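Long-range contacts in structural PPIase-like protein L605 (Mimivirus, PDB 2OSE), which is a trimeric cyclophilin-family protein that may bind cyclosporin A and catalyse peptidyl-prolyl cis-trans isomerisation, as its family generally does: residues 86-91 / 158-163; 121-126 / 167-172; 127-132 / 147-152. One frame throughout, in Å; residues are numbered along the deposited sequence.

Contact 1: 86-91 / 158-163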
# COMPACT_ATOMS: atom_id res chain seq x y z
N HIS A 86 -11.60 1.86 -9.79
CA HIS A 86 -12.97 2.30 -10.15
C HIS A 86 -13.04 2.80 -11.58
O HIS A 86 -12.17 3.58 -12.03
CB HIS A 86 -13.48 3.36 -9.13
CG HIS A 86 -14.86 3.88 -9.42
ND1 HIS A 86 -16.01 3.17 -9.13
CD2 HIS A 86 -15.28 5.09 -9.88
CE1 HIS A 86 -17.07 3.89 -9.47
NE2 HIS A 86 -16.65 5.06 -9.92
N ASN A 87 -14.06 2.34 -12.31
CA ASN A 87 -14.31 2.74 -13.72
C ASN A 87 -13.22 2.29 -14.68
O ASN A 87 -13.17 2.76 -15.83
CB ASN A 87 -14.51 4.26 -13.89
CG ASN A 87 -15.85 4.74 -13.41
OD1 ASN A 87 -16.06 5.96 -13.24
ND2 ASN A 87 -16.78 3.83 -13.19
N ASN A 88 -12.34 1.40 -14.22
CA ASN A 88 -11.23 0.94 -15.04
C ASN A 88 -11.09 -0.56 -15.09
O ASN A 88 -11.49 -1.18 -16.10
CB ASN A 88 -9.90 1.61 -14.67
CG ASN A 88 -9.86 3.04 -15.05
OD1 ASN A 88 -9.32 3.42 -16.11
ND2 ASN A 88 -10.47 3.88 -14.20
N TYR A 89 -10.57 -1.16 -14.02
CA TYR A 89 -10.20 -2.60 -14.05
C TYR A 89 -10.10 -3.23 -12.69
O TYR A 89 -10.02 -2.53 -11.66
CB TYR A 89 -8.87 -2.84 -14.80
CG TYR A 89 -7.71 -1.94 -14.34
CD1 TYR A 89 -7.07 -2.17 -13.11
CD2 TYR A 89 -7.25 -0.90 -15.15
CE1 TYR A 89 -6.00 -1.34 -12.68
CE2 TYR A 89 -6.17 -0.05 -14.71
CZ TYR A 89 -5.58 -0.29 -13.49
OH TYR A 89 -4.55 0.52 -13.05
N ILE A 90 -10.07 -4.56 -12.68
CA ILE A 90 -9.67 -5.32 -11.50
C ILE A 90 -8.56 -6.29 -11.97
O ILE A 90 -8.55 -6.66 -13.14
CB ILE A 90 -10.84 -6.10 -10.88
CG1 ILE A 90 -11.48 -7.05 -11.91
CG2 ILE A 90 -11.89 -5.14 -10.26
CD1 ILE A 90 -12.60 -7.88 -11.31
N VAL A 91 -7.69 -6.70 -11.06
CA VAL A 91 -6.51 -7.53 -11.41
C VAL A 91 -6.35 -8.61 -10.37
O VAL A 91 -6.54 -8.37 -9.18
CB VAL A 91 -5.21 -6.67 -11.56
CG1 VAL A 91 -4.02 -7.55 -11.89
CG2 VAL A 91 -5.40 -5.65 -12.65
N ASN A 158 -11.89 7.93 -17.96
CA ASN A 158 -11.06 6.87 -17.36
C ASN A 158 -9.68 6.81 -18.02
O ASN A 158 -9.39 7.60 -18.92
CB ASN A 158 -11.78 5.50 -17.33
CG ASN A 158 -12.10 4.96 -18.72
OD1 ASN A 158 -11.30 5.07 -19.65
ND2 ASN A 158 -13.30 4.38 -18.87
N VAL A 159 -8.86 5.86 -17.60
CA VAL A 159 -7.50 5.73 -18.13
C VAL A 159 -7.21 4.41 -18.85
O VAL A 159 -6.07 3.98 -18.95
CB VAL A 159 -6.42 6.02 -17.06
CG1 VAL A 159 -6.40 7.53 -16.72
CG2 VAL A 159 -6.59 5.17 -15.79
N LEU A 160 -8.25 3.77 -19.36
CA LEU A 160 -8.07 2.54 -20.11
C LEU A 160 -7.31 2.78 -21.42
O LEU A 160 -6.56 1.90 -21.86
CB LEU A 160 -9.41 1.82 -20.35
CG LEU A 160 -10.15 1.31 -19.11
CD1 LEU A 160 -11.45 0.62 -19.52
CD2 LEU A 160 -9.27 0.38 -18.25
N ASP A 161 -7.47 3.96 -22.03
CA ASP A 161 -6.67 4.26 -23.22
C ASP A 161 -5.16 4.33 -22.95
O ASP A 161 -4.36 4.32 -23.89
CB ASP A 161 -7.17 5.49 -23.99
CG ASP A 161 -7.14 6.76 -23.17
OD1 ASP A 161 -6.44 6.84 -22.14
OD2 ASP A 161 -7.87 7.69 -23.59
N GLU A 162 -4.78 4.38 -21.67
CA GLU A 162 -3.36 4.52 -21.31
C GLU A 162 -2.68 3.17 -21.13
O GLU A 162 -1.45 3.12 -20.93
CB GLU A 162 -3.19 5.36 -20.04
CG GLU A 162 -3.46 6.86 -20.25
CD GLU A 162 -3.49 7.66 -18.93
OE1 GLU A 162 -2.91 7.20 -17.91
OE2 GLU A 162 -4.13 8.74 -18.92
N LEU A 163 -3.45 2.08 -21.19
CA LEU A 163 -2.89 0.74 -21.01
C LEU A 163 -1.90 0.46 -22.12
O LEU A 163 -2.16 0.79 -23.27
CB LEU A 163 -3.97 -0.34 -20.97
CG LEU A 163 -4.92 -0.39 -19.75
CD1 LEU A 163 -6.08 -1.36 -20.03
CD2 LEU A 163 -4.19 -0.78 -18.46
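Asn-88 OD1 receives the backbone N-H of Val-159, with 2.9 Å between OD1 and Val-159 N, and this is the hydrogen bond that crosses the contact. The donor lies in the carbonyl plane on a lone pair of OD1, at a C=O...N angle of 140°. Asn-88 CG lies beside the backbone N, anti to the carbonyl carbon (chi1 -70°), and the other end of the same amide is held from its own segment: Asn-88 ND2 gives a hydrogen bond to His-86 O at 2.8 Å. Bonds at both ends fix the rotation of the buried group. Carbon closes in around OD1 as well, for Val-159 CG2 stands 3.3 Å from Asn-88 OD1 and Asn-158 CB touches it too. The amide of Asn-158, turned 69° from that of Asn-88, is bound within its own loop, OD1 to Arg-155 N and ND2 to Asp-153 O. Leu-160 CD2 lies 3.5 Å from Asn-88 O and also reaches the edge of the Tyr-89 ring, 3.9 Å from Tyr-89 CD2. Leu-163 CD2 approaches the ring obliquely, and Ala-191 of the second subunit packs on both Tyr-89 and Leu-163. Asn-88 and Tyr-89 together face Leu-85, a classic beta bulge in the hairpin of strands 83-85 and 89-92, whose turn here meets the loop 158-163.

Contact 2: 121-126 / 167-172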
# COMPACT_ATOMS: atom_id res chain seq x y z
N TYR A 121 -6.94 -8.51 -30.49
CA TYR A 121 -8.23 -7.98 -30.06
C TYR A 121 -8.02 -6.62 -29.39
O TYR A 121 -7.25 -6.52 -28.44
CB TYR A 121 -8.97 -8.96 -29.12
CG TYR A 121 -9.26 -10.28 -29.80
CD1 TYR A 121 -10.52 -10.53 -30.37
CD2 TYR A 121 -8.28 -11.25 -29.93
CE1 TYR A 121 -10.77 -11.73 -31.05
CE2 TYR A 121 -8.53 -12.45 -30.61
CZ TYR A 121 -9.78 -12.67 -31.16
OH TYR A 121 -10.00 -13.86 -31.81
N PRO A 122 -8.70 -5.58 -29.88
CA PRO A 122 -8.57 -4.24 -29.27
C PRO A 122 -8.99 -4.26 -27.80
O PRO A 122 -9.72 -5.19 -27.38
CB PRO A 122 -9.49 -3.35 -30.11
CG PRO A 122 -9.75 -4.15 -31.41
CD PRO A 122 -9.61 -5.60 -31.04
N HIS A 123 -8.51 -3.27 -27.03
CA HIS A 123 -8.63 -3.26 -25.56
C HIS A 123 -9.47 -2.05 -25.15
O HIS A 123 -9.07 -1.24 -24.30
CB HIS A 123 -7.22 -3.23 -24.92
CG HIS A 123 -7.11 -3.88 -23.57
ND1 HIS A 123 -8.19 -4.10 -22.74
CD2 HIS A 123 -6.01 -4.29 -22.88
CE1 HIS A 123 -7.77 -4.65 -21.61
NE2 HIS A 123 -6.46 -4.78 -21.67
N GLU A 124 -10.65 -1.93 -25.75
CA GLU A 124 -11.47 -0.74 -25.63
C GLU A 124 -12.83 -0.90 -24.93
O GLU A 124 -13.54 0.07 -24.70
CB GLU A 124 -11.72 -0.19 -27.04
CG GLU A 124 -10.48 -0.19 -27.92
CD GLU A 124 -10.66 0.61 -29.19
OE1 GLU A 124 -11.63 0.35 -29.94
OE2 GLU A 124 -9.83 1.52 -29.40
N SER A 125 -13.19 -2.14 -24.60
CA SER A 125 -14.52 -2.48 -24.14
C SER A 125 -14.51 -3.05 -22.74
O SER A 125 -13.50 -3.60 -22.26
CB SER A 125 -15.14 -3.55 -25.05
OG SER A 125 -15.10 -3.13 -26.37
N LYS A 126 -15.68 -2.91 -22.12
CA LYS A 126 -15.98 -3.47 -20.80
C LYS A 126 -15.92 -4.99 -20.84
O LYS A 126 -16.30 -5.61 -21.84
CB LYS A 126 -17.40 -3.06 -20.40
CG LYS A 126 -17.87 -3.51 -19.03
CD LYS A 126 -19.25 -2.89 -18.83
CE LYS A 126 -19.73 -2.95 -17.42
NZ LYS A 126 -20.95 -2.07 -17.39
N GLN A 167 -0.64 -5.10 -22.65
CA GLN A 167 -1.74 -5.58 -21.81
C GLN A 167 -2.66 -6.32 -22.77
O GLN A 167 -3.67 -5.78 -23.23
CB GLN A 167 -2.43 -4.42 -21.10
CG GLN A 167 -1.48 -3.63 -20.12
CD GLN A 167 -1.53 -4.10 -18.67
OE1 GLN A 167 -1.95 -5.21 -18.37
NE2 GLN A 167 -1.11 -3.22 -17.76
N VAL A 168 -2.30 -7.56 -23.06
CA VAL A 168 -2.86 -8.30 -24.21
C VAL A 168 -4.21 -9.01 -23.93
O VAL A 168 -4.30 -9.86 -23.06
CB VAL A 168 -1.81 -9.32 -24.77
CG1 VAL A 168 -1.47 -10.38 -23.72
CG2 VAL A 168 -2.33 -10.02 -26.08
N VAL A 169 -5.22 -8.63 -24.70
CA VAL A 169 -6.57 -9.18 -24.60
C VAL A 169 -6.61 -10.64 -25.09
O VAL A 169 -6.23 -10.94 -26.24
CB VAL A 169 -7.58 -8.33 -25.39
CG1 VAL A 169 -9.02 -8.95 -25.38
CG2 VAL A 169 -7.61 -6.94 -24.85
N ILE A 170 -7.09 -11.52 -24.22
CA ILE A 170 -7.18 -12.96 -24.48
C ILE A 170 -8.62 -13.52 -24.31
O ILE A 170 -8.81 -14.73 -24.47
CB ILE A 170 -6.22 -13.79 -23.60
CG1 ILE A 170 -6.48 -13.56 -22.10
CG2 ILE A 170 -4.70 -13.52 -23.94
CD1 ILE A 170 -6.02 -14.74 -21.29
N GLY A 171 -9.60 -12.66 -24.01
CA GLY A 171 -10.95 -13.15 -23.75
C GLY A 171 -11.94 -12.07 -23.46
O GLY A 171 -11.58 -10.89 -23.38
N GLN A 172 -13.21 -12.46 -23.27
CA GLN A 172 -14.31 -11.53 -22.93
C GLN A 172 -15.24 -12.23 -21.95
O GLN A 172 -15.43 -13.42 -22.03
CB GLN A 172 -15.14 -11.16 -24.17
CG GLN A 172 -15.84 -12.39 -24.79
CD GLN A 172 -16.73 -12.05 -25.98
OE1 GLN A 172 -17.79 -11.42 -25.83
NE2 GLN A 172 -16.31 -12.49 -27.17
O HOH W 1 -5.09 -9.64 -28.38
O HOH W 2 -4.88 -7.01 -27.19
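Residues 121-126 run as an irregular loop beside residues 167-172 of the strand 168-175, nearest at Tyr-121 and Val-169, whose CA atoms are 5.8 Å apart. No direct hydrogen bond links the two backbones; two waters do so instead. One accepts from Tyr-121 N and donates to Val-169 O, 2.8 Å from that oxygen. The other donates to Tyr-121 O at 2.7 Å and accepts from Val-169 N, so that both peptide groups of the strand residue are answered through water. Beside these bridges the Val-169 side chain points at the loop, its two methyls divided between two partners. CG1 of Val-169, anti to the backbone N (chi1 177°), meets Tyr-121 CB at 3.7 Å. CG2 of Val-169 lies over one face of the His-123 imidazole, 3.5 Å from the ring centroid and 18° off the ring normal, which makes a CH-pi contact; within the ring it comes closest to CG, displaced toward the rim. The polar ends of the flanking side chains are engaged beyond the two segments: His-123 NE2 with Ser-130 OG, Tyr-121 OH with Asp-38, and Gln-167 NE2 with Ala-191 O of the second subunit. The Tyr-121 ring also stacks on Phe-36. Ile-170, pointing away from the loop, packs on Leu-129, Leu-131 and Leu-35; with Gly-171 it forms a classic beta bulge opposite Leu-129, in a strand that runs between strands 128-135 and 26-35 while the loop covers its Val-169 side.

Contact 3: 127-132 / 147-152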
# COMPACT_ATOMS: atom_id res chain seq x y z
N GLY A 127 -15.49 -5.61 -19.74
CA GLY A 127 -15.50 -7.06 -19.63
C GLY A 127 -14.54 -7.79 -20.54
O GLY A 127 -14.78 -8.94 -20.87
N LEU A 128 -13.44 -7.14 -20.92
CA LEU A 128 -12.35 -7.85 -21.61
C LEU A 128 -11.37 -8.38 -20.63
O LEU A 128 -11.01 -7.66 -19.67
CB LEU A 128 -11.65 -6.91 -22.60
CG LEU A 128 -12.50 -6.39 -23.75
CD1 LEU A 128 -11.62 -5.53 -24.63
CD2 LEU A 128 -13.04 -7.56 -24.59
N LEU A 129 -10.94 -9.63 -20.84
CA LEU A 129 -9.91 -10.30 -20.06
C LEU A 129 -8.55 -10.15 -20.76
O LEU A 129 -8.46 -10.36 -21.97
CB LEU A 129 -10.19 -11.82 -19.97
CG LEU A 129 -9.09 -12.69 -19.32
CD1 LEU A 129 -9.05 -12.42 -17.81
CD2 LEU A 129 -9.30 -14.17 -19.62
N SER A 130 -7.51 -9.85 -19.98
CA SER A 130 -6.18 -9.65 -20.57
C SER A 130 -5.10 -10.16 -19.62
O SER A 130 -5.39 -10.41 -18.44
CB SER A 130 -5.98 -8.19 -20.99
OG SER A 130 -6.08 -7.27 -19.90
N LEU A 131 -3.90 -10.40 -20.14
CA LEU A 131 -2.80 -10.85 -19.28
C LEU A 131 -1.86 -9.67 -19.01
O LEU A 131 -1.57 -8.89 -19.90
CB LEU A 131 -2.04 -12.04 -19.87
CG LEU A 131 -2.85 -13.31 -20.05
CD1 LEU A 131 -2.01 -14.42 -20.75
CD2 LEU A 131 -3.46 -13.83 -18.72
N VAL A 132 -1.40 -9.54 -17.77
CA VAL A 132 -0.59 -8.39 -17.38
C VAL A 132 0.90 -8.74 -17.58
O VAL A 132 1.38 -9.74 -17.04
CB VAL A 132 -0.91 -7.97 -15.93
CG1 VAL A 132 -0.02 -6.78 -15.47
CG2 VAL A 132 -2.42 -7.62 -15.79
N PHE A 147 -3.79 -11.47 -14.38
CA PHE A 147 -4.77 -11.15 -15.41
C PHE A 147 -5.62 -9.95 -14.99
O PHE A 147 -5.78 -9.68 -13.81
CB PHE A 147 -5.64 -12.40 -15.72
CG PHE A 147 -6.66 -12.73 -14.64
CD1 PHE A 147 -7.87 -12.05 -14.60
CD2 PHE A 147 -6.40 -13.70 -13.69
CE1 PHE A 147 -8.81 -12.35 -13.64
CE2 PHE A 147 -7.34 -14.02 -12.71
CZ PHE A 147 -8.53 -13.34 -12.69
N MET A 148 -6.17 -9.26 -15.97
CA MET A 148 -6.94 -8.07 -15.76
C MET A 148 -8.31 -8.23 -16.44
O MET A 148 -8.39 -8.79 -17.52
CB MET A 148 -6.21 -6.91 -16.43
CG MET A 148 -6.88 -5.55 -16.28
SD MET A 148 -6.08 -4.24 -17.20
CE MET A 148 -4.63 -3.97 -16.12
N ILE A 149 -9.35 -7.69 -15.80
CA ILE A 149 -10.68 -7.54 -16.45
C ILE A 149 -11.09 -6.08 -16.39
O ILE A 149 -11.04 -5.44 -15.31
CB ILE A 149 -11.76 -8.47 -15.77
CG1 ILE A 149 -11.32 -9.94 -15.83
CG2 ILE A 149 -13.14 -8.26 -16.41
CD1 ILE A 149 -12.27 -10.89 -15.13
N THR A 150 -11.52 -5.55 -17.53
CA THR A 150 -11.96 -4.16 -17.59
C THR A 150 -13.37 -3.99 -17.02
O THR A 150 -14.28 -4.83 -17.30
CB THR A 150 -11.94 -3.57 -19.03
OG1 THR A 150 -12.58 -4.48 -19.94
CG2 THR A 150 -10.51 -3.32 -19.51
N LEU A 151 -13.59 -2.87 -16.31
CA LEU A 151 -14.88 -2.57 -15.66
C LEU A 151 -15.71 -1.64 -16.52
O LEU A 151 -16.91 -1.43 -16.25
CB LEU A 151 -14.70 -1.94 -14.26
CG LEU A 151 -13.99 -2.81 -13.22
CD1 LEU A 151 -13.68 -2.01 -11.95
CD2 LEU A 151 -14.78 -4.09 -12.87
N ASP A 152 -15.09 -1.07 -17.56
CA ASP A 152 -15.83 -0.17 -18.43
C ASP A 152 -15.23 -0.17 -19.81
O ASP A 152 -14.18 -0.79 -20.03
CB ASP A 152 -15.80 1.25 -17.85
CG ASP A 152 -16.98 2.09 -18.32
OD1 ASP A 152 -17.74 1.68 -19.23
OD2 ASP A 152 -17.15 3.18 -17.76
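Two neighbouring antiparallel strands of the cyclophilin beta-barrel, 128-135 and 147-150, pair here, the axes of their segments 128-131 and 147-150 approaching to 4.5 Å and running at 155° to each other. Ser-130 and Met-148 form the hydrogen-bonded pair: Ser-130 N to Met-148 O and Met-148 N to Ser-130 O are both 2.8 Å. The non-hydrogen-bonded pairs on either side, Leu-129 with Ile-149 and Leu-131 with Phe-147, send their side chains to one face of the sheet. There Leu-129 CD1 touches two partners. Leu-129 CG lies anti to the backbone N (chi1 173°), and CD1 of Leu-129 comes within 3.4 Å of Phe-147 CD1, oblique to the ring, while also touching Ile-149 CG1 at 3.9 Å. Phe-147 also makes edge-to-face (T-shaped) contacts with Tyr-76 and Phe-47. Leu-129 and Ile-149 meet residues of strand 26-35, and Ile-149 also packs on Leu-180 of helix 177-186.

The other face carries Ser-130 and Met-148. Ser-130 OG, whose hydroxyl is taken up by His-123, lies against Met-148 CB. Val-132 CG2 meets the same Met-148 CB at 3.9 Å, the side chains of Val-132 and Met-148 crossing at about a right angle. Ala-191 of the second subunit packs on both Val-132 and Met-148.

At the start of strand 128-135 the pairing is completed by a side chain as well as by backbone. Thr-150 N binds Leu-128 O, and Gly-127 N reaches Thr-150 O from above the carbonyl plane, 40° out of it. Thr-150 OG1 accepts from Leu-128 N at 3.0 Å and donates to Ser-125 O.

The three contacts share one antiparallel sheet, with contact 3 closest to the centre of the chain. Its centre is about 7 Å from that of contact 2 and about 9 Å from that of contact 1; the centres of contacts 1 and 2 are about 12 Å apart. Strand 147-150 pairs with strand 89-92 of contact 1, and strand 128-135 with strand 168-175 of contact 2, giving the strand order 89-92, 147-150, 128-135, 168-175. Along the chain both segments of contact 3 fall between those of each other contact, whereas contacts 1 and 2 interleave. Leu-163 of contact 1 packs on His-123 of contact 2. Residues of all three touch the second subunit, contact 2 through Gln-167, placing them at a trimer interface.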